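Local coordinates for protein 6-phospho-beta-d glycosidase (Streptococcus pyogenes, PDB 5FOO) that probably hydrolyses 6-phospho-beta-glucosides as a retaining glycoside hydrolase of family 1, built on a TIM barrel, at residues 66-71 against 448-453; 272-277 against 315-320; 158-163 against 205-210. The protein carries 1 engineered substitution. All blocks are in the same frame, centred on the assembly; numbering follows the deposited sequence.

Contact 1: 66-71 against 448-453; sequences ASLGHN and ASAYWF
L68 points its side chain at A450 where the last helix of the barrel, 448-459, meets the end of helix 54-67. The methyl CB of A450 lies 4.1 Å from L68 CD2 and only slightly farther from CD1, so both methyls of the leucine rest against it. The carbonyl of A450 is the polar half of the same meeting: A450 O accepts a hydrogen bond from a bridging water at 2.8 Å. That water gives its other hydrogen to L68 O, also at 2.8 Å, and lies in the ring plane of H70 at 2.9 Å from its NE2. Y451, next in line, starts out away from L68, but with CG beside its own backbone N (chi1 -62°) the phenol swings back along the helix flank, and its CE1 comes to 3.8 Å from L68 CD2. F453, nearly one turn on from A450, reaches across to H70. With CG anti to the backbone N (chi1 -174°), its ring is laid edge first toward the imidazole, in an offset edge-to-face pair with planes at 86° and F453 CD2 3.7 Å from H70 NE2. F453 also touches Y413 and V415 of strand 410-416. L68 and H70 are presented by a Schellman turn that ends helix 54-67, with G69 as its positive-phi C-prime residue and G69 N bonded to A66 O. In the barrel this brings the connection into the second strand against the helix that follows the eighth, part of the closure of the ring. Chemically, the one water bonds to two main-chain carbonyls, one from each segment, and to a buried imidazole nitrogen, so polar groups are tied together inside an otherwise apolar and aromatic seam.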
loop_
_atom_site.group_PDB
_atom_site.type_symbol
_atom_site.label_atom_id
_atom_site.label_comp_id
_atom_site.label_asym_id
_atom_site.label_seq_id
_atom_site.Cartn_x
_atom_site.Cartn_y
_atom_site.Cartn_z
ATOM N N ALA A 66 2.832 18.304 -11.303
ATOM C CA ALA A 66 3.587 19.469 -10.860
ATOM C C ALA A 66 2.754 20.703 -10.991
ATOM O O ALA A 66 2.712 21.487 -10.061
ATOM C CB ALA A 66 4.884 19.672 -11.614
ATOM N N SER A 67 2.077 20.881 -12.134
ATOM C CA SER A 67 1.209 22.067 -12.302
ATOM C C SER A 67 0.032 22.064 -11.308
ATOM O O SER A 67 -0.482 23.105 -10.992
ATOM C CB SER A 67 0.700 22.170 -13.736
ATOM O OG SER A 67 -0.264 21.125 -14.020
ATOM N N LEU A 68 -0.351 20.890 -10.780
ATOM C CA LEU A 68 -1.385 20.780 -9.751
ATOM C C LEU A 68 -0.857 20.758 -8.310
ATOM O O LEU A 68 -1.559 20.292 -7.394
ATOM C CB LEU A 68 -2.256 19.573 -10.030
ATOM C CG LEU A 68 -3.007 19.580 -11.378
ATOM C CD1 LEU A 68 -3.454 18.199 -11.770
ATOM C CD2 LEU A 68 -4.220 20.520 -11.353
ATOM N N GLY A 69 0.376 21.262 -8.120
ATOM C CA GLY A 69 0.952 21.549 -6.801
ATOM C C GLY A 69 1.613 20.372 -6.075
ATOM O O GLY A 69 1.988 20.502 -4.912
ATOM N N HIS A 70 1.700 19.216 -6.712
ATOM C CA HIS A 70 2.272 18.029 -6.039
ATOM C C HIS A 70 3.780 18.243 -5.864
ATOM O O HIS A 70 4.437 18.653 -6.807
ATOM C CB HIS A 70 1.984 16.760 -6.848
ATOM C CG HIS A 70 0.520 16.419 -6.921
ATOM N ND1 HIS A 70 0.065 15.143 -7.182
ATOM C CD2 HIS A 70 -0.596 17.172 -6.706
ATOM C CE1 HIS A 70 -1.259 15.129 -7.164
ATOM N NE2 HIS A 70 -1.686 16.353 -6.896
ATOM N N ASN A 71 4.314 17.998 -4.679
ATOM C CA ASN A 71 5.791 18.004 -4.489
ATOM C C ASN A 71 6.457 16.637 -4.323
ATOM O O ASN A 71 7.692 16.545 -4.178
ATOM C CB ASN A 71 6.144 18.897 -3.302
ATOM C CG ASN A 71 5.612 18.344 -2.001
ATOM O OD1 ASN A 71 5.477 17.112 -1.826
ATOM N ND2 ASN A 71 5.369 19.234 -1.044
ATOM N N ALA A 448 -12.564 18.608 -10.226
ATOM C CA ALA A 448 -12.557 19.685 -9.248
ATOM C C ALA A 448 -11.630 19.431 -8.055
ATOM O O ALA A 448 -11.096 20.386 -7.496
ATOM C CB ALA A 448 -13.942 19.957 -8.726
ATOM N N SER A 449 -11.482 18.183 -7.627
ATOM C CA SER A 449 -10.674 17.925 -6.440
ATOM C C SER A 449 -9.202 18.179 -6.732
ATOM O O SER A 449 -8.477 18.519 -5.827
ATOM C CB SER A 449 -10.858 16.522 -5.890
ATOM O OG SER A 449 -10.523 15.640 -6.891
ATOM N N ALA A 450 -8.778 18.073 -7.982
ATOM C CA ALA A 450 -7.388 18.383 -8.330
ATOM C C ALA A 450 -7.036 19.851 -8.057
ATOM O O ALA A 450 -5.910 20.120 -7.606
ATOM C CB ALA A 450 -7.111 18.057 -9.786
ATOM N N TYR A 451 -7.961 20.778 -8.380
ATOM C CA TYR A 451 -7.770 22.216 -8.141
ATOM C C TYR A 451 -7.909 22.530 -6.673
ATOM O O TYR A 451 -7.204 23.406 -6.158
ATOM C CB TYR A 451 -8.684 23.104 -9.026
ATOM C CG TYR A 451 -8.350 22.884 -10.473
ATOM C CD1 TYR A 451 -7.127 23.341 -11.018
ATOM C CD2 TYR A 451 -9.210 22.187 -11.295
ATOM C CE1 TYR A 451 -6.797 23.097 -12.341
ATOM C CE2 TYR A 451 -8.890 21.915 -12.598
ATOM C CZ TYR A 451 -7.694 22.367 -13.105
ATOM O OH TYR A 451 -7.429 22.090 -14.389
ATOM N N TRP A 452 -8.743 21.805 -5.957
ATOM C CA TRP A 452 -8.816 22.020 -4.531
ATOM C C TRP A 452 -7.509 21.586 -3.844
ATOM O O TRP A 452 -6.986 22.314 -2.949
ATOM C CB TRP A 452 -10.006 21.344 -3.901
ATOM C CG TRP A 452 -9.997 21.351 -2.396
ATOM C CD1 TRP A 452 -10.519 22.305 -1.543
ATOM C CD2 TRP A 452 -9.477 20.318 -1.571
ATOM N NE1 TRP A 452 -10.287 21.931 -0.236
ATOM C CE2 TRP A 452 -9.653 20.715 -0.235
ATOM C CE3 TRP A 452 -8.830 19.090 -1.845
ATOM C CZ2 TRP A 452 -9.230 19.927 0.828
ATOM C CZ3 TRP A 452 -8.409 18.313 -0.789
ATOM C CH2 TRP A 452 -8.629 18.723 0.536
ATOM N N PHE A 453 -6.973 20.431 -4.246
ATOM C CA PHE A 453 -5.817 19.886 -3.555
ATOM C C PHE A 453 -4.599 20.728 -3.934
ATOM O O PHE A 453 -3.710 20.877 -3.147
ATOM C CB PHE A 453 -5.593 18.412 -3.936
ATOM C CG PHE A 453 -4.499 17.741 -3.154
ATOM C CD1 PHE A 453 -4.623 17.586 -1.798
ATOM C CD2 PHE A 453 -3.391 17.219 -3.786
ATOM C CE1 PHE A 453 -3.628 16.959 -1.055
ATOM C CE2 PHE A 453 -2.421 16.515 -3.074
ATOM C CZ PHE A 453 -2.520 16.452 -1.703
HETATM O O HOH W 1 -3.675 18.474 -7.074
#

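Contact 2: 272-277 against 315-320. With EDO (1,2-ethanediol), chain K.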
loop_
_atom_site.group_PDB
_atom_site.type_symbol
_atom_site.label_atom_id
_atom_site.label_comp_id
_atom_site.label_asym_id
_atom_site.label_seq_id
_atom_site.Cartn_x
_atom_site.Cartn_y
_atom_site.Cartn_z
ATOM N N ASP A 272 -2.090 -22.807 18.341
ATOM C CA ASP A 272 -2.964 -23.265 17.301
ATOM C C ASP A 272 -2.211 -24.119 16.311
ATOM O O ASP A 272 -2.785 -24.440 15.284
ATOM C CB ASP A 272 -3.661 -22.117 16.538
ATOM C CG ASP A 272 -4.591 -21.311 17.402
ATOM O OD1 ASP A 272 -4.919 -21.793 18.472
ATOM O OD2 ASP A 272 -5.039 -20.210 17.002
ATOM N N GLY A 273 -0.945 -24.414 16.538
ATOM C CA GLY A 273 -0.200 -25.243 15.590
ATOM C C GLY A 273 0.209 -24.642 14.256
ATOM O O GLY A 273 0.473 -25.392 13.340
ATOM N N VAL A 274 0.232 -23.310 14.114
ATOM C CA VAL A 274 0.499 -22.701 12.825
ATOM C C VAL A 274 1.661 -21.714 12.813
ATOM O O VAL A 274 1.869 -21.030 11.810
ATOM C CB VAL A 274 -0.781 -22.013 12.243
ATOM C CG1 VAL A 274 -1.854 -23.071 11.924
ATOM C CG2 VAL A 274 -1.322 -20.928 13.171
ATOM N N LEU A 275 2.429 -21.665 13.888
ATOM C CA LEU A 275 3.581 -20.794 13.969
ATOM C C LEU A 275 4.583 -21.025 12.806
ATOM O O LEU A 275 4.849 -22.160 12.402
ATOM C CB LEU A 275 4.285 -20.932 15.318
ATOM C CG LEU A 275 5.446 -19.950 15.613
ATOM C CD1 LEU A 275 4.948 -18.514 15.805
ATOM C CD2 LEU A 275 6.221 -20.415 16.830
ATOM N N TRP A 276 5.070 -19.909 12.253
ATOM C CA TRP A 276 6.070 -19.895 11.196
ATOM C C TRP A 276 7.312 -20.631 11.621
ATOM O O TRP A 276 7.596 -20.779 12.795
ATOM C CB TRP A 276 6.473 -18.433 10.791
ATOM C CG TRP A 276 6.764 -17.530 11.971
ATOM C CD1 TRP A 276 7.817 -17.612 12.845
ATOM C CD2 TRP A 276 5.937 -16.478 12.434
ATOM N NE1 TRP A 276 7.678 -16.700 13.839
ATOM C CE2 TRP A 276 6.571 -15.931 13.585
ATOM C CE3 TRP A 276 4.753 -15.899 11.948
ATOM C CZ2 TRP A 276 6.084 -14.812 14.257
ATOM C CZ3 TRP A 276 4.225 -14.780 12.645
ATOM C CH2 TRP A 276 4.888 -14.258 13.785
ATOM N N GLN A 277 8.043 -21.072 10.628
ATOM C CA GLN A 277 9.408 -21.546 10.822
ATOM C C GLN A 277 10.398 -20.370 10.780
ATOM O O GLN A 277 10.492 -19.664 9.765
ATOM C CB GLN A 277 9.762 -22.522 9.687
ATOM C CG GLN A 277 9.188 -23.894 9.876
ATOM C CD GLN A 277 9.919 -24.663 10.978
ATOM O OE1 GLN A 277 11.150 -24.840 10.916
ATOM N NE2 GLN A 277 9.178 -25.105 12.008
ATOM N N PRO A 315 -11.758 -25.525 8.306
ATOM C CA PRO A 315 -11.018 -26.022 7.108
ATOM C C PRO A 315 -9.503 -25.679 7.144
ATOM O O PRO A 315 -8.696 -26.438 6.662
ATOM C CB PRO A 315 -11.742 -25.324 5.908
ATOM C CG PRO A 315 -12.420 -24.115 6.468
ATOM C CD PRO A 315 -12.668 -24.391 7.946
ATOM N N SER A 316 -9.155 -24.582 7.799
ATOM C CA SER A 316 -7.814 -24.025 7.826
ATOM C C SER A 316 -7.782 -22.999 8.992
ATOM O O SER A 316 -8.806 -22.442 9.335
ATOM C CB SER A 316 -7.615 -23.358 6.483
ATOM O OG SER A 316 -6.402 -22.683 6.409
ATOM N N TRP A 317 -6.634 -22.738 9.590
ATOM C CA TRP A 317 -6.469 -21.615 10.503
ATOM C C TRP A 317 -6.834 -20.277 9.817
ATOM O O TRP A 317 -6.630 -20.094 8.624
ATOM C CB TRP A 317 -5.056 -21.571 11.111
ATOM C CG TRP A 317 -4.942 -20.580 12.265
ATOM C CD1 TRP A 317 -5.222 -20.813 13.565
ATOM C CD2 TRP A 317 -4.550 -19.196 12.185
ATOM N NE1 TRP A 317 -4.991 -19.665 14.308
ATOM C CE2 TRP A 317 -4.611 -18.663 13.473
ATOM C CE3 TRP A 317 -4.155 -18.361 11.148
ATOM C CZ2 TRP A 317 -4.287 -17.328 13.751
ATOM C CZ3 TRP A 317 -3.817 -17.005 11.455
ATOM C CH2 TRP A 317 -3.893 -16.530 12.721
ATOM N N SER A 318 -7.472 -19.402 10.595
ATOM C CA SER A 318 -7.765 -18.048 10.185
ATOM C C SER A 318 -7.756 -17.139 11.428
ATOM O O SER A 318 -8.162 -17.562 12.490
ATOM C CB SER A 318 -9.139 -17.949 9.500
ATOM O OG SER A 318 -9.551 -16.609 9.516
ATOM N N PRO A 319 -7.312 -15.870 11.288
ATOM C CA PRO A 319 -7.414 -14.910 12.402
ATOM C C PRO A 319 -8.850 -14.666 12.819
ATOM O O PRO A 319 -9.121 -14.373 14.000
ATOM C CB PRO A 319 -6.741 -13.617 11.827
ATOM C CG PRO A 319 -6.790 -13.782 10.332
ATOM C CD PRO A 319 -6.679 -15.290 10.094
ATOM N N GLU A 320 -9.767 -14.851 11.868
ATOM C CA GLU A 320 -11.214 -14.749 12.091
ATOM C C GLU A 320 -11.870 -15.853 12.916
ATOM O O GLU A 320 -13.088 -15.792 13.199
ATOM C CB GLU A 320 -11.974 -14.535 10.761
ATOM C CG GLU A 320 -11.519 -13.268 10.031
ATOM C CD GLU A 320 -12.536 -12.680 9.052
ATOM O OE1 GLU A 320 -13.481 -13.370 8.636
ATOM O OE2 GLU A 320 -12.364 -11.507 8.658
HETATM C C1 EDO K . -15.538 -18.048 13.527
HETATM O O1 EDO K . -15.037 -18.513 14.814
HETATM C C2 EDO K . -14.815 -18.759 12.379
HETATM O O2 EDO K . -14.739 -17.840 11.276
#
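W317 is held by D272 at its rim and V274 on one face. Its CG is turned away from the main-chain nitrogen (chi1 -169°), which carries the indole across to both. The indole donates from NE1 to D272 OD2 at 2.7 Å, with an N-H...O angle of 154°; the oxygen lies close to the ring plane and is approached on its anti side, while the carboxylate itself is twisted 47° from the indole. V274 meets the face: CG2 sits 3.7 Å from the centroid of the five-membered ring, nearly along its normal, a CH-pi contact. Its other methyl, CG1, touches W317 CB at 3.6 Å. Toward the rim of the opposite face lies the backbone N of P319. Farther out, W247 of helix 235-258 meets the indole edge-to-face and L269 of helix 263-271 touches both V274 and W317. D272 and V274 flank G273, the positive-phi residue of the Schellman motif at the end of that helix. Across from them, 315-320 belongs to the long excursion after barrel strand 293-297 that also brings Y299, K337 and W339 to the ligand pocket. D272 OD2 is shared with Y322 OH, so one carboxylate oxygen joins two aromatic side chains of the excursion, an environment that would probably stabilise its negative charge.

Contact 3: 158-163 against 205-210; sequences KDWFVH and QAYRRG. With EDO (1,2-ethanediol), chain H.
Two aromatic rings, W160 and Y207, carry the direct contact. CE1 of Y207 comes to 3.5 Å from W160 CD1 and almost as near to NE1, so the tyrosine meets the pyrrole end of the indole. The ring planes are inclined at 52° with centroids 5.0 Å apart, an oblique meeting. The phenol of Y207 swings away from its main-chain nitrogen (chi1 175°), from near the end of helix 186-208 toward the strand. Farther round, W160 packs edge-to-face with F150 of helix 136-153, and I219 touches both W160 and Y207.

Strand 159-161 is the fourth of the TIM barrel, and its main chain pairs with the fifth, W160 bonding to R218 and G220. Just beyond it the chain turns a corner at V162 and runs on to N164 and E165 of the ligand pocket; E165 is probably the acid/base, as in family 1 enzymes.

The polar link between the two rings is a water. It lies in the plane of both, accepting from W160 NE1 at 3.0 Å and hydrogen-bonded to Y207 OH, whose hydroxyl also bonds to G217 N. D159 points away from the helix; there R112 and Y293 hold its carboxylate, and an ethanediol, probably from the crystallisation liquor, donates from O1 to D159 OD1 at 2.6 Å.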
loop_
_atom_site.group_PDB
_atom_site.type_symbol
_atom_site.label_atom_id
_atom_site.label_comp_id
_atom_site.label_asym_id
_atom_site.label_seq_id
_atom_site.Cartn_x
_atom_site.Cartn_y
_atom_site.Cartn_z
ATOM N N LYS A 158 15.928 8.813 -2.894
ATOM C CA LYS A 158 16.320 8.787 -1.500
ATOM C C LYS A 158 15.244 8.293 -0.549
ATOM O O LYS A 158 15.422 8.338 0.673
ATOM C CB LYS A 158 16.690 10.228 -1.080
ATOM C CG LYS A 158 17.869 10.844 -1.854
ATOM C CD LYS A 158 19.000 9.888 -2.192
ATOM C CE LYS A 158 20.296 10.617 -2.596
ATOM N NZ LYS A 158 21.402 9.718 -2.994
ATOM N N ASP A 159 14.119 7.838 -1.099
ATOM C CA ASP A 159 12.947 7.506 -0.305
ATOM C C ASP A 159 12.369 6.201 -0.809
ATOM O O ASP A 159 11.756 6.164 -1.875
ATOM C CB ASP A 159 11.907 8.595 -0.422
ATOM C CG ASP A 159 12.333 9.876 0.282
ATOM O OD1 ASP A 159 12.240 9.989 1.530
ATOM O OD2 ASP A 159 12.712 10.786 -0.484
ATOM N N TRP A 160 12.574 5.152 -0.034
ATOM C CA TRP A 160 12.338 3.819 -0.468
ATOM C C TRP A 160 11.359 3.095 0.500
ATOM O O TRP A 160 11.415 3.300 1.707
ATOM C CB TRP A 160 13.661 3.066 -0.474
ATOM C CG TRP A 160 14.630 3.473 -1.487
ATOM C CD1 TRP A 160 15.708 4.321 -1.299
ATOM C CD2 TRP A 160 14.678 3.064 -2.843
ATOM N NE1 TRP A 160 16.415 4.455 -2.476
ATOM C CE2 TRP A 160 15.823 3.671 -3.434
ATOM C CE3 TRP A 160 13.868 2.262 -3.643
ATOM C CZ2 TRP A 160 16.160 3.483 -4.776
ATOM C CZ3 TRP A 160 14.241 2.065 -4.975
ATOM C CH2 TRP A 160 15.351 2.700 -5.522
ATOM N N PHE A 161 10.540 2.212 -0.051
ATOM C CA PHE A 161 9.621 1.397 0.706
ATOM C C PHE A 161 9.639 -0.034 0.205
ATOM O O PHE A 161 9.682 -0.275 -0.976
ATOM C CB PHE A 161 8.236 2.056 0.682
ATOM C CG PHE A 161 8.170 3.315 1.488
ATOM C CD1 PHE A 161 7.957 3.270 2.854
ATOM C CD2 PHE A 161 8.406 4.534 0.895
ATOM C CE1 PHE A 161 7.988 4.429 3.630
ATOM C CE2 PHE A 161 8.410 5.713 1.657
ATOM C CZ PHE A 161 8.215 5.663 3.011
ATOM N N VAL A 162 9.639 -1.005 1.116
ATOM C CA VAL A 162 9.880 -2.372 0.693
ATOM C C VAL A 162 8.569 -3.031 0.158
ATOM O O VAL A 162 8.594 -3.635 -0.899
ATOM C CB VAL A 162 10.512 -3.260 1.798
ATOM C CG1 VAL A 162 10.739 -4.682 1.238
ATOM C CG2 VAL A 162 11.878 -2.726 2.249
ATOM N N HIS A 163 7.465 -2.910 0.903
ATOM C CA HIS A 163 6.179 -3.432 0.477
ATOM C C HIS A 163 5.094 -2.378 0.665
ATOM O O HIS A 163 5.183 -1.494 1.536
ATOM C CB HIS A 163 5.726 -4.597 1.363
ATOM C CG HIS A 163 6.707 -5.720 1.530
ATOM N ND1 HIS A 163 7.011 -6.587 0.524
ATOM C CD2 HIS A 163 7.356 -6.170 2.609
ATOM C CE1 HIS A 163 7.845 -7.510 0.951
ATOM N NE2 HIS A 163 8.083 -7.268 2.217
ATOM N N GLN A 205 18.688 -4.316 5.175
ATOM C CA GLN A 205 20.102 -4.576 5.316
ATOM C C GLN A 205 20.788 -4.231 4.001
ATOM O O GLN A 205 21.838 -3.591 4.023
ATOM C CB GLN A 205 20.395 -6.015 5.703
ATOM C CG GLN A 205 21.876 -6.408 5.924
ATOM C CD GLN A 205 21.986 -7.867 6.299
ATOM O OE1 GLN A 205 22.456 -8.215 7.382
ATOM N NE2 GLN A 205 21.442 -8.722 5.462
ATOM N N ALA A 206 20.231 -4.684 2.875
ATOM C CA ALA A 206 20.886 -4.539 1.586
ATOM C C ALA A 206 21.013 -3.060 1.233
ATOM O O ALA A 206 22.034 -2.650 0.694
ATOM C CB ALA A 206 20.171 -5.317 0.483
ATOM N N TYR A 207 20.007 -2.252 1.612
ATOM C CA TYR A 207 20.002 -0.860 1.280
ATOM C C TYR A 207 21.188 -0.208 2.011
ATOM O O TYR A 207 21.933 0.592 1.417
ATOM C CB TYR A 207 18.671 -0.180 1.683
ATOM C CG TYR A 207 18.712 1.319 1.436
ATOM C CD1 TYR A 207 18.748 1.775 0.143
ATOM C CD2 TYR A 207 18.788 2.263 2.492
ATOM C CE1 TYR A 207 18.819 3.126 -0.140
ATOM C CE2 TYR A 207 18.877 3.623 2.218
ATOM C CZ TYR A 207 18.923 4.045 0.888
ATOM O OH TYR A 207 18.983 5.349 0.486
ATOM N N ARG A 208 21.320 -0.542 3.299
ATOM C CA ARG A 208 22.295 0.117 4.181
ATOM C C ARG A 208 23.757 -0.268 3.941
ATOM O O ARG A 208 24.633 0.543 4.165
ATOM C CB ARG A 208 21.918 -0.016 5.625
ATOM C CG ARG A 208 20.622 0.698 5.872
ATOM C CD ARG A 208 20.255 0.599 7.304
ATOM N NE ARG A 208 19.057 1.336 7.635
ATOM C CZ ARG A 208 18.186 0.942 8.582
ATOM N NH1 ARG A 208 18.416 -0.129 9.328
ATOM N NH2 ARG A 208 17.111 1.664 8.822
ATOM N N ARG A 209 23.967 -1.436 3.368
ATOM C CA ARG A 209 25.241 -1.829 2.842
ATOM C C ARG A 209 25.618 -1.231 1.504
ATOM O O ARG A 209 26.750 -1.442 1.086
ATOM C CB ARG A 209 25.262 -3.338 2.675
ATOM C CG ARG A 209 25.350 -4.028 4.007
ATOM C CD ARG A 209 25.152 -5.517 3.822
ATOM N NE ARG A 209 25.555 -6.311 4.989
ATOM C CZ ARG A 209 25.463 -7.647 5.052
ATOM N NH1 ARG A 209 24.953 -8.346 4.039
ATOM N NH2 ARG A 209 25.875 -8.295 6.136
ATOM N N GLY A 210 24.729 -0.550 0.791
ATOM C CA GLY A 210 25.134 -0.005 -0.501
ATOM C C GLY A 210 26.179 1.144 -0.352
ATOM O O GLY A 210 26.409 1.699 0.761
HETATM C C1 EDO H . 14.661 12.096 2.081
HETATM O O1 EDO H . 13.570 11.683 2.901
HETATM C C2 EDO H . 15.971 11.692 2.673
HETATM O O2 EDO H . 15.653 10.730 3.646
HETATM O O HOH W 2 19.071 5.769 -2.007
#

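In the fold
All three contacts belong to one TIM barrel. Contact 1 closes a loop of 376 residues, and contacts 3 and 2 are nested inside it, following one another in series. Contact 1 joins the connection between the first and second strands to the helix after the eighth; contact 3 sits midway round, between strand 159-161 and helix 186-208; contact 2 ties loops outside the eight strands. Contacts 1 and 2 lie on opposite sides of the chain's centre, their own centres about 45 Å apart, while the centre of contact 3 lies about 29 Å from that of contact 1 and 31 Å from that of contact 2. None touches another: barrel closure, strand-to-helix packing and a loop-to-loop contact lie at three separate places in the fold.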